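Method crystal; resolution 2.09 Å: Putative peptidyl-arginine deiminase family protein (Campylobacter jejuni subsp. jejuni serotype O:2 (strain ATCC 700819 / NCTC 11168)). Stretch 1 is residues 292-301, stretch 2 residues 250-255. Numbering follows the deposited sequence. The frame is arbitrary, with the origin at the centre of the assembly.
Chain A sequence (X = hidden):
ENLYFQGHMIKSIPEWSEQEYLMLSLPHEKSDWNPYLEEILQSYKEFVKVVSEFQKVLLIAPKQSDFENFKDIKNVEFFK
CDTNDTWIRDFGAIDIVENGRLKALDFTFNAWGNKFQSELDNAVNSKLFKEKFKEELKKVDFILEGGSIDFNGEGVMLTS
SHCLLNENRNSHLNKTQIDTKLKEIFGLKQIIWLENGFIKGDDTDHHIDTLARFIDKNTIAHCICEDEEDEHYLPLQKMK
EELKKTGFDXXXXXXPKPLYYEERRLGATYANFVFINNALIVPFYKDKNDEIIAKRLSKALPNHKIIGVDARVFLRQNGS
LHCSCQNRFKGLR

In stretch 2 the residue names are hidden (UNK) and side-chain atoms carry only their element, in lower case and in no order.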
# COMPACT_ATOMS: atom_id res chain seq x y z
N ILE A 292 -10.39 -12.47 14.07
CA ILE A 292 -9.50 -12.05 15.14
C ILE A 292 -8.85 -10.70 14.81
O ILE A 292 -8.82 -9.80 15.65
CB ILE A 292 -8.42 -13.11 15.45
CG1 ILE A 292 -9.08 -14.38 16.03
CG2 ILE A 292 -7.38 -12.58 16.43
CD1 ILE A 292 -8.13 -15.52 16.27
N ILE A 293 -8.35 -10.56 13.58
CA ILE A 293 -7.65 -9.33 13.21
C ILE A 293 -8.63 -8.16 13.06
O ILE A 293 -8.30 -7.05 13.44
CB ILE A 293 -6.73 -9.50 11.98
CG1 ILE A 293 -7.51 -9.86 10.71
CG2 ILE A 293 -5.66 -10.55 12.28
CD1 ILE A 293 -7.66 -8.71 9.73
N ALA A 294 -9.84 -8.44 12.57
CA ALA A 294 -10.86 -7.39 12.40
C ALA A 294 -11.31 -6.81 13.75
O ALA A 294 -11.44 -5.60 13.88
CB ALA A 294 -12.05 -7.93 11.63
N LYS A 295 -11.55 -7.68 14.73
CA LYS A 295 -11.94 -7.22 16.07
C LYS A 295 -10.80 -6.45 16.73
O LYS A 295 -11.02 -5.39 17.32
CB LYS A 295 -12.36 -8.40 16.95
CG LYS A 295 -13.64 -9.06 16.48
CD LYS A 295 -14.16 -10.10 17.46
CE LYS A 295 -13.21 -11.28 17.58
NZ LYS A 295 -13.93 -12.48 18.10
N ARG A 296 -9.59 -6.98 16.60
CA ARG A 296 -8.40 -6.36 17.18
C ARG A 296 -8.14 -4.97 16.59
O ARG A 296 -8.00 -3.99 17.33
CB ARG A 296 -7.19 -7.27 16.95
CG ARG A 296 -6.06 -7.12 17.94
CD ARG A 296 -5.03 -8.22 17.74
NE ARG A 296 -5.35 -9.44 18.48
CZ ARG A 296 -4.73 -10.61 18.35
NH1 ARG A 296 -3.74 -10.77 17.48
NH2 ARG A 296 -5.10 -11.63 19.10
N LEU A 297 -8.12 -4.88 15.26
CA LEU A 297 -7.90 -3.60 14.59
C LEU A 297 -9.04 -2.61 14.86
O LEU A 297 -8.80 -1.42 15.05
CB LEU A 297 -7.74 -3.80 13.09
CG LEU A 297 -6.42 -4.41 12.59
CD1 LEU A 297 -6.56 -4.88 11.16
CD2 LEU A 297 -5.29 -3.41 12.71
N SER A 298 -10.27 -3.12 14.88
CA SER A 298 -11.46 -2.33 15.12
C SER A 298 -11.44 -1.66 16.50
O SER A 298 -11.69 -0.46 16.62
CB SER A 298 -12.70 -3.22 14.97
OG SER A 298 -13.89 -2.51 15.22
N LYS A 299 -11.14 -2.44 17.53
CA LYS A 299 -11.03 -1.90 18.88
C LYS A 299 -9.94 -0.83 18.98
O LYS A 299 -10.12 0.18 19.66
CB LYS A 299 -10.75 -3.02 19.88
CG LYS A 299 -11.27 -2.73 21.28
CD LYS A 299 -11.21 -3.95 22.20
CE LYS A 299 -11.92 -5.15 21.58
NZ LYS A 299 -12.43 -6.10 22.61
N ALA A 300 -8.82 -1.05 18.29
CA ALA A 300 -7.69 -0.13 18.32
C ALA A 300 -7.90 1.12 17.47
O ALA A 300 -7.14 2.08 17.58
CB ALA A 300 -6.42 -0.84 17.86
N LEU A 301 -8.93 1.11 16.62
CA LEU A 301 -9.24 2.24 15.76
C LEU A 301 -10.71 2.67 15.93
O LEU A 301 -11.53 2.48 15.03
CB LEU A 301 -8.95 1.86 14.31
CG LEU A 301 -7.49 1.49 14.03
CD1 LEU A 301 -7.39 0.78 12.69
CD2 LEU A 301 -6.61 2.72 14.05
N UNK A 250 2.39 -2.25 19.96
CA UNK A 250 2.34 -3.30 18.95
C UNK A 250 1.00 -4.01 18.97
O UNK A 250 0.47 -4.30 20.04
c UNK A 250 5.88 -4.85 19.40
c UNK A 250 5.19 -3.10 17.76
c UNK A 250 4.88 -3.75 19.10
c UNK A 250 3.46 -4.31 19.16
N UNK A 251 0.47 -4.29 17.78
CA UNK A 251 -0.77 -5.04 17.60
C UNK A 251 -0.46 -6.19 16.65
O UNK A 251 0.12 -5.97 15.59
c UNK A 251 -3.29 -4.65 16.89
c UNK A 251 -3.49 -5.32 15.54
c UNK A 251 -4.32 -3.53 17.07
c UNK A 251 -1.86 -4.11 17.05
N UNK A 252 -0.83 -7.41 17.02
CA UNK A 252 -0.40 -8.59 16.26
C UNK A 252 -1.41 -9.01 15.22
O UNK A 252 -2.62 -8.95 15.44
c UNK A 252 1.54 -10.69 18.92
c UNK A 252 -0.08 -9.75 17.20
o UNK A 252 2.61 -10.62 19.56
o UNK A 252 0.80 -11.70 18.95
c UNK A 252 1.16 -9.50 18.05
N UNK A 253 -0.91 -9.44 14.07
CA UNK A 253 -1.73 -9.91 12.97
C UNK A 253 -1.31 -11.34 12.64
O UNK A 253 -0.45 -11.54 11.79
c UNK A 253 -1.53 -9.02 11.74
c UNK A 253 -3.26 -7.24 12.22
c UNK A 253 -1.78 -7.52 11.94
c UNK A 253 -1.31 -6.74 10.72
N UNK A 254 -1.90 -12.34 13.32
CA UNK A 254 -1.48 -13.72 13.09
C UNK A 254 -1.83 -14.20 11.69
O UNK A 254 -2.97 -14.09 11.27
c UNK A 254 -2.28 -14.51 14.14
c UNK A 254 -2.93 -12.24 14.37
c UNK A 254 -3.45 -13.64 14.47
N UNK A 255 -0.84 -14.71 10.98
CA UNK A 255 -1.06 -15.16 9.60
C UNK A 255 -2.05 -16.33 9.59
O UNK A 255 -2.13 -17.09 10.55
c UNK A 255 0.93 -16.76 9.53
c UNK A 255 2.20 -17.21 8.82
c UNK A 255 0.26 -15.55 8.88
c UNK A 255 1.20 -14.35 8.83
O HOH W 1 -1.56 -12.95 18.16

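Position 250 carries four side-chain carbons and no heteroatom, forked at the second carbon out from the backbone. None of them comes within reach of the helix of stretch 1. That fork belongs to leucine, so this is Leu 250, a strand residue whose side chain comes no nearer than 9.5 Å to stretch 1.

Position 251 again has four carbons forked at the second, but here CA-to-CB points toward the helix. One fork tip lies 3.5 Å from CB of Ala 300 and 3.7 Å from the backbone O of Arg 296; the other lies 3.9 Å from CD2 of Leu 297. The shape is leucine once more. With chi1 and chi2 both t, Leu 251 reaches out extended, and it has the largest covered area of any strand residue. Its CD1 is the atom against CB of Ala 300, and its CD2 is the one against CD2 of Leu 297.

Position 252 shows three carbons in an unbranched run, the third bearing two oxygens. CA-to-CB points sideways, and CB lies 3.8 Å from NH1 of Arg 296. This is a carboxylate on a two-methylene stem, hence glutamate: Glu 252. The direct polar link to the helix comes from the backbone instead. NH1 of Arg 296 donates to O of Glu 252 at 3.0 Å with an N-H...O angle of 162°, a nearly straight bond, with the accepting O lying at the edge of the guanidinium, near its plane. The carboxylate joins in through a water: the water donates to OE1 of Glu 252 at 2.8 Å and accepts from NH1 of Arg 296 at 3.2 Å, while OE2 is satisfied elsewhere in the structure.

Position 253 has four carbons forked at the second. CA-to-CB points sideways, yet the end of the side chain comes nearer the helix, with one tip 4.1 Å from CG2 of Ile 293 and 4.2 Å from CD1 of Leu 297. It is Leu 253, with chi1 m and chi2 t, and CD2 is the tip that meets both partners.

Position 254 has three carbons that close a ring onto its own backbone N. The ring carbon bound to N lies 3.8 Å from CG2 of Ile 293 and 3.5 Å from NH1 of Arg 296. Only proline closes such a ring, so this is Pro 254, with CD oblique to the guanidinium.

Position 255 has four carbons forked at the first, one arm two carbons long. CA-to-CB points away, and no side-chain atom touches stretch 1. The branching makes it isoleucine, Ile 255.

The rules are simple. Helix and strand run nearly antiparallel, at 163°, with axes 8.7 Å apart at closest approach, and stretch 1 offers Ile 293, Arg 296, Leu 297 and Ala 300, a three-to-four-residue repeat along one side. Leu 251, Leu 253 and Pro 254 supply the apolar surface opposite them. Arg 296 does both kinds of work: its CG packs 3.9 Å from CG of Leu 251, while NH1 reaches the backbone O of Glu 252. The contact buries 377 Å², both sides summed.

Stretch 2 250-255: LLELPI
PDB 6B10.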